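Side-chain contacts in glucose-6-phosphate isomerase (Plasmodium falciparum, PDB 3QKI), which probably catalyses the reversible conversion of alpha-D-glucose 6-phosphate into beta-D-fructose 6-phosphate, the second step of glycolysis: residues K30-L35 and S368-Y373; A37-K42 and E75-K80; I120-T125 and M343-L348; H126-I129 and N134-E137. All blocks are in the same frame, centred on the assembly; numbering follows the deposited sequence.

Interaction 1 (K30-L35 and S368-Y373); sequences KELVTL and SHFFDY
Phe370 wedges against Leu32 and Val33 in an apolar helix-to-helix contact that fixes the N-terminal helix 27-39 to the C-terminal part of helix 356-371, in the alpha/beta architecture of the phosphoglucose isomerase family. Val33 CA and Phe370 CA stand 6.3 Å apart. A phenyl ring suits this place because its broad faces and its rim can be used at once. Leu32 CB sits over one face, offset toward the rim near CZ, in a CH-pi contact 3.9 Å from the ring centroid and 24° off the ring normal. The other face is covered from within its own helix by His369 CB, which lies above the ring centre, so the phenyl group is sandwiched between aliphatic carbons. Leu32 turns its remaining bulk to Leu81 and Tyr84 of helix 75-87 and thereby ties three helices together. His369 ND1 is hydrogen-bonded to Tyr29 OH, a polar link between helices 27-39 and 356-371. Val33 is the more exposed partner, and its CB leaves the helix away from Phe370. With CG1 anti to the backbone N (chi1 173°), the other methyl, CG2, is left beside that N and meets the ring edge near its plane, 3.8 Å from Phe370 CE1.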
loop_
_atom_site.group_PDB
_atom_site.type_symbol
_atom_site.label_atom_id
_atom_site.label_comp_id
_atom_site.label_asym_id
_atom_site.label_seq_id
_atom_site.Cartn_x
_atom_site.Cartn_y
_atom_site.Cartn_z
ATOM N N LYS A 30 -29.653 -8.333 17.693
ATOM C CA LYS A 30 -30.156 -7.461 18.750
ATOM C C LYS A 30 -29.474 -7.826 20.099
ATOM O O LYS A 30 -29.106 -6.924 20.847
ATOM C CB LYS A 30 -31.687 -7.541 18.836
ATOM C CG LYS A 30 -32.396 -6.745 17.745
ATOM C CD LYS A 30 -33.851 -7.130 17.647
ATOM C CE LYS A 30 -34.598 -6.258 16.664
ATOM N NZ LYS A 30 -35.971 -6.776 16.386
ATOM N N GLU A 31 -29.196 -9.125 20.326
ATOM C CA GLU A 31 -28.512 -9.599 21.525
ATOM C C GLU A 31 -27.035 -9.171 21.513
ATOM O O GLU A 31 -26.529 -8.735 22.542
ATOM C CB GLU A 31 -28.656 -11.124 21.695
ATOM C CG GLU A 31 -30.086 -11.538 22.005
ATOM C CD GLU A 31 -30.377 -13.024 22.065
ATOM O OE1 GLU A 31 -29.661 -13.812 21.406
ATOM O OE2 GLU A 31 -31.344 -13.399 22.767
ATOM N N LEU A 32 -26.366 -9.241 20.338
ATOM C CA LEU A 32 -24.976 -8.802 20.170
ATOM C C LEU A 32 -24.838 -7.290 20.434
ATOM O O LEU A 32 -23.843 -6.889 21.015
ATOM C CB LEU A 32 -24.429 -9.199 18.788
ATOM C CG LEU A 32 -24.021 -10.656 18.652
ATOM C CD1 LEU A 32 -24.002 -11.094 17.206
ATOM C CD2 LEU A 32 -22.709 -10.930 19.335
ATOM N N VAL A 33 -25.852 -6.476 20.086
ATOM C CA VAL A 33 -25.854 -5.027 20.366
ATOM C C VAL A 33 -25.689 -4.808 21.891
ATOM O O VAL A 33 -24.848 -4.010 22.310
ATOM C CB VAL A 33 -27.141 -4.326 19.836
ATOM C CG1 VAL A 33 -27.205 -2.864 20.278
ATOM C CG2 VAL A 33 -27.257 -4.422 18.325
ATOM N N THR A 34 -26.448 -5.549 22.708
ATOM C CA THR A 34 -26.382 -5.415 24.163
ATOM C C THR A 34 -25.145 -6.063 24.769
ATOM O O THR A 34 -24.541 -5.454 25.649
ATOM C CB THR A 34 -27.718 -5.697 24.864
ATOM O OG1 THR A 34 -27.944 -7.093 24.886
ATOM C CG2 THR A 34 -28.892 -4.933 24.250
ATOM N N LEU A 35 -24.717 -7.240 24.253
ATOM C CA LEU A 35 -23.487 -7.890 24.738
ATOM C C LEU A 35 -22.240 -7.037 24.473
ATOM O O LEU A 35 -21.384 -6.924 25.351
ATOM C CB LEU A 35 -23.297 -9.253 24.100
ATOM C CG LEU A 35 -24.214 -10.370 24.554
ATOM C CD1 LEU A 35 -24.156 -11.503 23.562
ATOM C CD2 LEU A 35 -23.806 -10.894 25.906
ATOM N N SER A 368 -16.652 -4.375 13.169
ATOM C CA SER A 368 -17.244 -3.351 12.303
ATOM C C SER A 368 -18.652 -2.945 12.768
ATOM O O SER A 368 -18.943 -1.751 12.871
ATOM C CB SER A 368 -17.279 -3.836 10.855
ATOM O OG SER A 368 -18.020 -2.948 10.021
ATOM N N HIS A 369 -19.540 -3.934 13.019
ATOM C CA HIS A 369 -20.911 -3.622 13.402
ATOM C C HIS A 369 -21.130 -3.097 14.805
ATOM O O HIS A 369 -21.889 -2.150 14.977
ATOM C CB HIS A 369 -21.873 -4.780 13.078
ATOM C CG HIS A 369 -22.288 -4.788 11.641
ATOM N ND1 HIS A 369 -23.615 -4.637 11.277
ATOM C CD2 HIS A 369 -21.532 -4.867 10.518
ATOM C CE1 HIS A 369 -23.627 -4.629 9.956
ATOM N NE2 HIS A 369 -22.398 -4.761 9.455
ATOM N N PHE A 370 -20.494 -3.712 15.798
ATOM C CA PHE A 370 -20.709 -3.391 17.208
ATOM C C PHE A 370 -19.733 -2.391 17.837
ATOM O O PHE A 370 -20.072 -1.751 18.833
ATOM C CB PHE A 370 -20.888 -4.683 18.015
ATOM C CG PHE A 370 -21.933 -5.554 17.365
ATOM C CD1 PHE A 370 -23.264 -5.151 17.317
ATOM C CD2 PHE A 370 -21.573 -6.712 16.687
ATOM C CE1 PHE A 370 -24.212 -5.906 16.632
ATOM C CE2 PHE A 370 -22.527 -7.473 16.015
ATOM C CZ PHE A 370 -23.835 -7.053 15.975
ATOM N N PHE A 371 -18.581 -2.189 17.218
ATOM C CA PHE A 371 -17.592 -1.228 17.722
ATOM C C PHE A 371 -17.383 -0.093 16.742
ATOM O O PHE A 371 -16.680 0.871 17.058
ATOM C CB PHE A 371 -16.271 -1.945 18.019
ATOM C CG PHE A 371 -16.284 -2.696 19.319
ATOM C CD1 PHE A 371 -16.875 -3.954 19.411
ATOM C CD2 PHE A 371 -15.696 -2.156 20.457
ATOM C CE1 PHE A 371 -16.903 -4.645 20.624
ATOM C CE2 PHE A 371 -15.703 -2.861 21.666
ATOM C CZ PHE A 371 -16.323 -4.091 21.745
ATOM N N ASP A 372 -17.972 -0.219 15.540
ATOM C CA ASP A 372 -17.872 0.754 14.460
ATOM C C ASP A 372 -16.427 0.959 13.986
ATOM O O ASP A 372 -16.022 2.080 13.628
ATOM C CB ASP A 372 -18.616 2.061 14.817
ATOM C CG ASP A 372 -19.304 2.716 13.641
ATOM O OD1 ASP A 372 -19.158 3.934 13.484
ATOM O OD2 ASP A 372 -20.021 2.004 12.893
ATOM N N TYR A 373 -15.635 -0.130 14.022
ATOM C CA TYR A 373 -14.244 -0.161 13.542
ATOM C C TYR A 373 -14.276 -0.485 12.047
ATOM O O TYR A 373 -14.388 -1.647 11.640
ATOM C CB TYR A 373 -13.409 -1.181 14.329
ATOM C CG TYR A 373 -13.232 -0.854 15.801
ATOM C CD1 TYR A 373 -13.345 0.457 16.267
ATOM C CD2 TYR A 373 -12.933 -1.850 16.725
ATOM C CE1 TYR A 373 -13.178 0.761 17.616
ATOM C CE2 TYR A 373 -12.750 -1.553 18.074
ATOM C CZ TYR A 373 -12.889 -0.247 18.516
ATOM O OH TYR A 373 -12.740 0.061 19.847
#

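Interaction 2 (A37-K42 and E75-K80)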
loop_
_atom_site.group_PDB
_atom_site.type_symbol
_atom_site.label_atom_id
_atom_site.label_comp_id
_atom_site.label_asym_id
_atom_site.label_seq_id
_atom_site.Cartn_x
_atom_site.Cartn_y
_atom_site.Cartn_z
ATOM N N ALA A 37 -22.106 -3.794 24.241
ATOM C CA ALA A 37 -22.164 -2.649 25.161
ATOM C C ALA A 37 -21.524 -3.023 26.512
ATOM O O ALA A 37 -20.806 -2.208 27.083
ATOM C CB ALA A 37 -23.607 -2.181 25.358
ATOM N N GLU A 38 -21.720 -4.260 26.990
ATOM C CA GLU A 38 -21.040 -4.729 28.203
ATOM C C GLU A 38 -19.544 -5.030 27.930
ATOM O O GLU A 38 -18.701 -4.731 28.776
ATOM C CB GLU A 38 -21.725 -5.955 28.780
ATOM C CG GLU A 38 -21.269 -6.263 30.202
ATOM C CD GLU A 38 -22.287 -7.097 30.954
ATOM O OE1 GLU A 38 -21.990 -8.285 31.202
ATOM O OE2 GLU A 38 -23.397 -6.587 31.251
ATOM N N GLU A 39 -19.217 -5.592 26.732
ATOM C CA GLU A 39 -17.836 -5.883 26.337
ATOM C C GLU A 39 -16.965 -4.625 26.333
ATOM O O GLU A 39 -15.779 -4.694 26.683
ATOM C CB GLU A 39 -17.785 -6.603 24.967
ATOM C CG GLU A 39 -18.315 -8.037 25.011
ATOM C CD GLU A 39 -17.557 -9.055 25.847
ATOM O OE1 GLU A 39 -18.014 -10.220 25.911
ATOM O OE2 GLU A 39 -16.499 -8.704 26.420
ATOM N N LYS A 40 -17.570 -3.472 26.020
ATOM C CA LYS A 40 -16.892 -2.170 25.990
ATOM C C LYS A 40 -16.381 -1.733 27.375
ATOM O O LYS A 40 -15.459 -0.916 27.447
ATOM C CB LYS A 40 -17.804 -1.098 25.377
ATOM C CG LYS A 40 -17.960 -1.293 23.885
ATOM C CD LYS A 40 -18.757 -0.216 23.187
ATOM C CE LYS A 40 -19.265 -0.746 21.863
ATOM N NZ LYS A 40 -19.795 0.342 20.999
ATOM N N THR A 41 -16.947 -2.297 28.456
ATOM C CA THR A 41 -16.574 -1.985 29.849
ATOM C C THR A 41 -15.526 -2.969 30.377
ATOM O O THR A 41 -15.137 -2.862 31.524
ATOM C CB THR A 41 -17.818 -1.967 30.770
ATOM O OG1 THR A 41 -18.265 -3.305 31.006
ATOM C CG2 THR A 41 -18.949 -1.110 30.227
ATOM N N LYS A 42 -15.090 -3.929 29.551
ATOM C CA LYS A 42 -14.131 -4.964 29.934
ATOM C C LYS A 42 -12.778 -4.775 29.280
ATOM O O LYS A 42 -12.692 -4.340 28.123
ATOM C CB LYS A 42 -14.711 -6.356 29.666
ATOM C CG LYS A 42 -15.979 -6.637 30.498
ATOM C CD LYS A 42 -16.483 -8.080 30.436
ATOM C CE LYS A 42 -15.621 -9.094 31.174
ATOM N NZ LYS A 42 -15.454 -8.782 32.621
ATOM N N GLU A 75 -15.954 -15.839 25.869
ATOM C CA GLU A 75 -16.335 -17.045 25.131
ATOM C C GLU A 75 -17.855 -17.052 24.885
ATOM O O GLU A 75 -18.312 -17.532 23.845
ATOM C CB GLU A 75 -15.931 -18.312 25.879
ATOM C CG GLU A 75 -14.443 -18.488 26.002
ATOM C CD GLU A 75 -14.033 -19.294 27.219
ATOM O OE1 GLU A 75 -13.785 -18.690 28.291
ATOM O OE2 GLU A 75 -13.986 -20.540 27.098
ATOM N N LYS A 76 -18.628 -16.488 25.822
ATOM C CA LYS A 76 -20.088 -16.365 25.731
ATOM C C LYS A 76 -20.503 -15.474 24.556
ATOM O O LYS A 76 -21.462 -15.793 23.853
ATOM C CB LYS A 76 -20.643 -15.769 27.029
ATOM C CG LYS A 76 -21.848 -16.498 27.569
ATOM C CD LYS A 76 -21.384 -17.568 28.554
ATOM C CE LYS A 76 -22.216 -17.584 29.806
ATOM N NZ LYS A 76 -21.512 -18.246 30.935
ATOM N N THR A 77 -19.794 -14.337 24.360
ATOM C CA THR A 77 -20.092 -13.423 23.239
ATOM C C THR A 77 -19.707 -14.067 21.895
ATOM O O THR A 77 -20.428 -13.907 20.910
ATOM C CB THR A 77 -19.517 -12.031 23.473
ATOM O OG1 THR A 77 -20.048 -11.525 24.695
ATOM C CG2 THR A 77 -19.854 -11.044 22.330
ATOM N N LEU A 78 -18.610 -14.840 21.867
ATOM C CA LEU A 78 -18.228 -15.522 20.631
ATOM C C LEU A 78 -19.269 -16.595 20.299
ATOM O O LEU A 78 -19.593 -16.777 19.139
ATOM C CB LEU A 78 -16.800 -16.104 20.710
ATOM C CG LEU A 78 -16.232 -16.683 19.400
ATOM C CD1 LEU A 78 -16.263 -15.668 18.267
ATOM C CD2 LEU A 78 -14.842 -17.244 19.610
ATOM N N ASN A 79 -19.835 -17.267 21.324
ATOM C CA ASN A 79 -20.900 -18.263 21.116
ATOM C C ASN A 79 -22.127 -17.605 20.526
ATOM O O ASN A 79 -22.762 -18.198 19.652
ATOM C CB ASN A 79 -21.235 -19.010 22.411
ATOM C CG ASN A 79 -20.145 -19.966 22.859
ATOM O OD1 ASN A 79 -19.200 -20.280 22.120
ATOM N ND2 ASN A 79 -20.226 -20.424 24.101
ATOM N N LYS A 80 -22.421 -16.347 20.931
ATOM C CA LYS A 80 -23.551 -15.609 20.373
ATOM C C LYS A 80 -23.288 -15.264 18.910
ATOM O O LYS A 80 -24.219 -15.303 18.101
ATOM C CB LYS A 80 -23.875 -14.359 21.192
ATOM C CG LYS A 80 -25.143 -13.616 20.749
ATOM C CD LYS A 80 -26.423 -14.442 20.909
ATOM C CE LYS A 80 -26.673 -14.983 22.313
ATOM N NZ LYS A 80 -27.920 -15.770 22.367
#
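Glu39 meets Thr77 through a single buried hydrogen bond between the C-terminal part of helix 27-39 and the first turn of helix 75-87. Ahead of it, Glu38 serves its own segment: its carbonyl O takes the backbone N of Thr41 and also Thr41 OG1, the latter in the carbonyl plane at 2.7 Å. At Glu39 the side chain heads for the neighbouring helix. A bend at chi2 (-65°) folds the chain and brings the carboxylate to Thr77, whose OG1 donates to Glu39 OE1 at 2.7 Å. The bond uses the anti lone pair of OE1, the one facing away from OE2. A buried carboxylate needs several donors, and glutamate is long enough to collect them: Ser74 N also gives to OE1, while Tyr47 OH binds OE2, an arrangement that would favour the charged form. Threonine fits opposite because it offers a hydroxyl and keeps a methyl for apolar packing against Leu32 and Leu35. Lys40 turns to helix 356-371, its NZ bonded to Phe370 O and in a cation-pi contact with Phe371. At Thr41 and Lys42 the chain reverses, with Lys42 N bonded to Glu39 O at 3.0 Å. The motif is a type I beta turn from Glu39 to Lys42, in the C-terminal part of helix 27-39 and what follows, with a buried glutamate linking the region to the N-terminal turn of helix 75-87.

Interaction 3 (I120-T125 and M343-L348); sequences IEKINT and MDEHFL
The backbones of Lys122 and Glu345 stand well apart, CA to CA 12.4 Å, one on a short 3-10 turn and the other on helix 330-349. The contact is a surface salt bridge within the phosphoglucose isomerase fold, joining the irregular connection that follows helix 90-99 to a long helix more than 200 residues further on. Such a distance can be spanned only by long side chains reaching out from opposite directions. Lysine does most of the reaching: beyond CG its chain is extended, with chi2 at -174°, and carries the ammonium group straight toward the helix. Glu345 answers with a shorter arm, bent at chi2 (-79°), that holds its carboxylate closer to its own helix. The ammonium group has a nearer partner in His341 NE2, to which it is hydrogen-bonded. As His341 lies one helical turn before Glu345, the lysine addresses two successive turns of the same helix. On the buried flank of that helix Asp344 makes a further ionic link to Arg117, which precedes the 3-10 turn. The attraction to Glu345 is therefore probably a modest electrostatic supplement, for it remains a long salt bridge, with Lys122 NZ 3.9 Å from Glu345 OE1.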
loop_
_atom_site.group_PDB
_atom_site.type_symbol
_atom_site.label_atom_id
_atom_site.label_comp_id
_atom_site.label_asym_id
_atom_site.label_seq_id
_atom_site.Cartn_x
_atom_site.Cartn_y
_atom_site.Cartn_z
ATOM N N ILE A 120 -7.065 -34.214 -8.920
ATOM C CA ILE A 120 -7.461 -35.201 -9.921
ATOM C C ILE A 120 -8.105 -36.469 -9.343
ATOM O O ILE A 120 -9.075 -36.950 -9.909
ATOM C CB ILE A 120 -6.325 -35.485 -10.960
ATOM C CG1 ILE A 120 -6.856 -36.199 -12.221
ATOM C CG2 ILE A 120 -5.153 -36.253 -10.344
ATOM C CD1 ILE A 120 -7.251 -35.340 -13.299
ATOM N N GLU A 121 -7.626 -36.962 -8.204
ATOM C CA GLU A 121 -8.177 -38.181 -7.598
ATOM C C GLU A 121 -9.647 -38.044 -7.134
ATOM O O GLU A 121 -10.323 -39.053 -6.901
ATOM C CB GLU A 121 -7.248 -38.718 -6.492
ATOM C CG GLU A 121 -6.989 -37.742 -5.360
ATOM C CD GLU A 121 -5.790 -36.809 -5.474
ATOM O OE1 GLU A 121 -5.247 -36.616 -6.593
ATOM O OE2 GLU A 121 -5.416 -36.248 -4.414
ATOM N N LYS A 122 -10.147 -36.785 -7.049
ATOM C CA LYS A 122 -11.509 -36.470 -6.633
ATOM C C LYS A 122 -12.380 -36.002 -7.814
ATOM O O LYS A 122 -13.502 -35.548 -7.591
ATOM C CB LYS A 122 -11.494 -35.395 -5.520
ATOM C CG LYS A 122 -10.802 -35.811 -4.244
ATOM C CD LYS A 122 -10.962 -34.736 -3.165
ATOM C CE LYS A 122 -10.157 -35.073 -1.934
ATOM N NZ LYS A 122 -10.557 -34.268 -0.749
ATOM N N ILE A 123 -11.879 -36.128 -9.070
ATOM C CA ILE A 123 -12.579 -35.714 -10.301
ATOM C C ILE A 123 -14.005 -36.283 -10.411
ATOM O O ILE A 123 -14.887 -35.606 -10.942
ATOM C CB ILE A 123 -11.741 -35.991 -11.589
ATOM C CG1 ILE A 123 -12.276 -35.205 -12.804
ATOM C CG2 ILE A 123 -11.600 -37.529 -11.882
ATOM C CD1 ILE A 123 -11.258 -34.924 -13.918
ATOM N N ASN A 124 -14.221 -37.519 -9.890
ATOM C CA ASN A 124 -15.518 -38.156 -9.949
ATOM C C ASN A 124 -16.282 -38.032 -8.648
ATOM O O ASN A 124 -17.452 -37.665 -8.679
ATOM C CB ASN A 124 -15.400 -39.615 -10.458
ATOM C CG ASN A 124 -14.898 -39.698 -11.885
ATOM O OD1 ASN A 124 -15.382 -39.017 -12.799
ATOM N ND2 ASN A 124 -13.876 -40.493 -12.099
ATOM N N THR A 125 -15.630 -38.293 -7.516
ATOM C CA THR A 125 -16.245 -38.237 -6.177
ATOM C C THR A 125 -16.699 -36.814 -5.811
ATOM O O THR A 125 -17.665 -36.647 -5.056
ATOM C CB THR A 125 -15.269 -38.759 -5.096
ATOM O OG1 THR A 125 -14.096 -37.941 -5.061
ATOM C CG2 THR A 125 -14.891 -40.205 -5.289
ATOM N N MET A 343 -7.762 -26.096 2.940
ATOM C CA MET A 343 -8.445 -25.016 3.660
ATOM C C MET A 343 -9.924 -24.913 3.189
ATOM O O MET A 343 -10.792 -24.687 4.022
ATOM C CB MET A 343 -7.699 -23.678 3.504
ATOM C CG MET A 343 -8.362 -22.497 4.243
ATOM S SD MET A 343 -8.599 -22.737 6.030
ATOM C CE MET A 343 -6.945 -22.575 6.567
ATOM N N ASP A 344 -10.211 -25.117 1.868
ATOM C CA ASP A 344 -11.580 -25.127 1.346
ATOM C C ASP A 344 -12.411 -26.201 2.077
ATOM O O ASP A 344 -13.537 -25.917 2.507
ATOM C CB ASP A 344 -11.629 -25.428 -0.160
ATOM C CG ASP A 344 -11.102 -24.337 -1.070
ATOM O OD1 ASP A 344 -10.916 -23.184 -0.590
ATOM O OD2 ASP A 344 -10.790 -24.647 -2.240
ATOM N N GLU A 345 -11.846 -27.422 2.215
ATOM C CA GLU A 345 -12.498 -28.564 2.891
ATOM C C GLU A 345 -12.797 -28.265 4.350
ATOM O O GLU A 345 -13.879 -28.597 4.843
ATOM C CB GLU A 345 -11.649 -29.842 2.757
ATOM C CG GLU A 345 -11.605 -30.379 1.336
ATOM C CD GLU A 345 -12.842 -31.155 0.920
ATOM O OE1 GLU A 345 -13.072 -32.241 1.493
ATOM O OE2 GLU A 345 -13.560 -30.696 0.003
ATOM N N HIS A 346 -11.862 -27.579 5.028
ATOM C CA HIS A 346 -12.027 -27.151 6.413
ATOM C C HIS A 346 -13.185 -26.144 6.482
ATOM O O HIS A 346 -14.096 -26.290 7.309
ATOM C CB HIS A 346 -10.722 -26.495 6.937
ATOM C CG HIS A 346 -10.886 -25.837 8.258
ATOM N ND1 HIS A 346 -10.939 -26.576 9.433
ATOM C CD2 HIS A 346 -11.048 -24.527 8.555
ATOM C CE1 HIS A 346 -11.114 -25.700 10.408
ATOM N NE2 HIS A 346 -11.186 -24.450 9.932
ATOM N N PHE A 347 -13.161 -25.145 5.596
ATOM C CA PHE A 347 -14.204 -24.117 5.543
ATOM C C PHE A 347 -15.614 -24.733 5.350
ATOM O O PHE A 347 -16.570 -24.349 6.027
ATOM C CB PHE A 347 -13.895 -23.131 4.405
ATOM C CG PHE A 347 -14.917 -22.042 4.158
ATOM C CD1 PHE A 347 -15.477 -21.330 5.221
ATOM C CD2 PHE A 347 -15.228 -21.649 2.868
ATOM C CE1 PHE A 347 -16.384 -20.299 4.988
ATOM C CE2 PHE A 347 -16.104 -20.587 2.633
ATOM C CZ PHE A 347 -16.650 -19.895 3.687
ATOM N N LEU A 348 -15.727 -25.687 4.429
ATOM C CA LEU A 348 -17.011 -26.312 4.141
ATOM C C LEU A 348 -17.507 -27.220 5.270
ATOM O O LEU A 348 -18.701 -27.193 5.603
ATOM C CB LEU A 348 -16.899 -27.120 2.836
ATOM C CG LEU A 348 -18.129 -27.928 2.396
ATOM C CD1 LEU A 348 -19.305 -27.001 2.023
ATOM C CD2 LEU A 348 -17.783 -28.824 1.204
#

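Interaction 4 (H126-I129 and N134-E137)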
loop_
_atom_site.group_PDB
_atom_site.type_symbol
_atom_site.label_atom_id
_atom_site.label_comp_id
_atom_site.label_asym_id
_atom_site.label_seq_id
_atom_site.Cartn_x
_atom_site.Cartn_y
_atom_site.Cartn_z
ATOM N N HIS A 126 -15.989 -35.793 -6.335
ATOM C CA HIS A 126 -16.292 -34.401 -6.049
ATOM C C HIS A 126 -16.791 -33.668 -7.274
ATOM O O HIS A 126 -16.719 -32.432 -7.312
ATOM C CB HIS A 126 -15.064 -33.719 -5.430
ATOM C CG HIS A 126 -14.820 -34.128 -4.009
ATOM N ND1 HIS A 126 -14.533 -35.441 -3.669
ATOM C CD2 HIS A 126 -14.836 -33.382 -2.883
ATOM C CE1 HIS A 126 -14.377 -35.448 -2.358
ATOM N NE2 HIS A 126 -14.534 -34.230 -1.841
ATOM N N LYS A 127 -17.359 -34.415 -8.254
ATOM C CA LYS A 127 -17.878 -33.834 -9.501
ATOM C C LYS A 127 -18.895 -32.729 -9.274
ATOM O O LYS A 127 -19.586 -32.723 -8.251
ATOM C CB LYS A 127 -18.418 -34.901 -10.467
ATOM C CG LYS A 127 -19.708 -35.566 -10.038
ATOM C CD LYS A 127 -20.111 -36.673 -11.018
ATOM C CE LYS A 127 -21.237 -37.523 -10.470
ATOM N NZ LYS A 127 -20.809 -38.351 -9.303
ATOM N N ILE A 128 -18.915 -31.751 -10.187
ATOM C CA ILE A 128 -19.836 -30.618 -10.162
ATOM C C ILE A 128 -20.344 -30.522 -11.589
ATOM O O ILE A 128 -19.579 -30.218 -12.518
ATOM C CB ILE A 128 -19.191 -29.282 -9.663
ATOM C CG1 ILE A 128 -18.619 -29.400 -8.231
ATOM C CG2 ILE A 128 -20.187 -28.099 -9.786
ATOM C CD1 ILE A 128 -17.540 -28.361 -7.895
ATOM N N ILE A 129 -21.633 -30.815 -11.753
ATOM C CA ILE A 129 -22.309 -30.808 -13.042
ATOM C C ILE A 129 -22.980 -29.450 -13.331
ATOM O O ILE A 129 -23.933 -29.069 -12.659
ATOM C CB ILE A 129 -23.303 -32.001 -13.134
ATOM C CG1 ILE A 129 -22.710 -33.355 -12.618
ATOM C CG2 ILE A 129 -23.930 -32.099 -14.521
ATOM C CD1 ILE A 129 -21.458 -33.926 -13.362
ATOM N N ASN A 134 -19.234 -32.286 -16.223
ATOM C CA ASN A 134 -18.457 -32.209 -14.983
ATOM C C ASN A 134 -17.372 -31.154 -15.196
ATOM O O ASN A 134 -16.425 -31.395 -15.945
ATOM C CB ASN A 134 -17.830 -33.562 -14.592
ATOM C CG ASN A 134 -16.962 -33.520 -13.345
ATOM O OD1 ASN A 134 -16.983 -32.558 -12.563
ATOM N ND2 ASN A 134 -16.204 -34.583 -13.103
ATOM N N VAL A 135 -17.532 -29.972 -14.561
ATOM C CA VAL A 135 -16.601 -28.847 -14.684
ATOM C C VAL A 135 -15.160 -29.197 -14.299
ATOM O O VAL A 135 -14.237 -28.575 -14.829
ATOM C CB VAL A 135 -17.090 -27.516 -14.031
ATOM C CG1 VAL A 135 -18.367 -27.030 -14.681
ATOM C CG2 VAL A 135 -17.256 -27.645 -12.522
ATOM N N LEU A 136 -14.963 -30.249 -13.447
ATOM C CA LEU A 136 -13.632 -30.703 -13.033
ATOM C C LEU A 136 -12.819 -31.255 -14.204
ATOM O O LEU A 136 -11.589 -31.224 -14.169
ATOM C CB LEU A 136 -13.709 -31.688 -11.864
ATOM C CG LEU A 136 -14.305 -31.167 -10.555
ATOM C CD1 LEU A 136 -14.154 -32.201 -9.459
ATOM C CD2 LEU A 136 -13.624 -29.855 -10.099
ATOM N N GLU A 137 -13.511 -31.722 -15.267
ATOM C CA GLU A 137 -12.863 -32.196 -16.477
ATOM C C GLU A 137 -12.246 -31.014 -17.241
ATOM O O GLU A 137 -11.153 -31.138 -17.775
ATOM C CB GLU A 137 -13.855 -32.953 -17.362
ATOM C CG GLU A 137 -14.306 -34.258 -16.717
ATOM C CD GLU A 137 -13.442 -35.490 -16.936
ATOM O OE1 GLU A 137 -12.392 -35.394 -17.616
ATOM O OE2 GLU A 137 -13.831 -36.565 -16.422
#
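Asn134 OD1 is the hub where Ile128 meets the start of helix 135-154, in a tight beta hairpin of strands 129-130 and 133-134 that runs directly into the helix. Ile128 N donates to this oxygen at 3.2 Å, nearly straight (162°), and Leu136 N donates to it from the opposite face of the amide, so both hydrogens come from outside the amide plane. The bond from Leu136 makes Asn134 the N-cap of the helix, a place asparagine suits because its short side chain can curl back to an uncovered helical N-H. A second link across the segments joins Val135 N to Ile128 O at 2.9 Å. Around these bonds side chains pack: Ile128 CB on Val135 CG2, and Leu136 CD1 on the backbone, 3.4 Å from His126 O. The Ile129 side chain crosses that of Asn134 at about a right angle, its CD1 touching Asn134 CA and CB. Ile129 and Asn134 form an antiparallel non-hydrogen-bonded pair, with their CA atoms 4.5 Å apart. The amide is positioned by its torsion and by an outer partner. CG stands anti to the Asn134 backbone N (chi1 177°), which sends the group across to Lys127, while ND2 is held by Ile123 O, fixing which end of the amide is the acceptor. Lys127 CB lies over one face of the amide, the face Ile128 N approaches, 3.5 Å from both Asn134 OD1 and ND2.

How the interactions relate
The four contacts form two pairs well apart in one subunit. Interactions 1 and 2 lie 9 Å apart between centres and share helix 27-39, which they fasten to helices 356-371 and 75-87; Glu31 of one and Lys80 of the other join in a salt bridge. Interactions 3 and 4 are 11 Å apart; residues 120-125 of interaction 3 run straight into interaction 4, and the two touch where Ile123 reaches Asn134. The pairs are separated by 35 to 43 Å between centres, although helices 330-349 and 356-371 are consecutive. Along the chain, interaction 1 spans all the others, interaction 2 closes before interaction 3 opens, and interaction 3 encloses interaction 4. All lie away from the sugar-phosphate site, as structural joints.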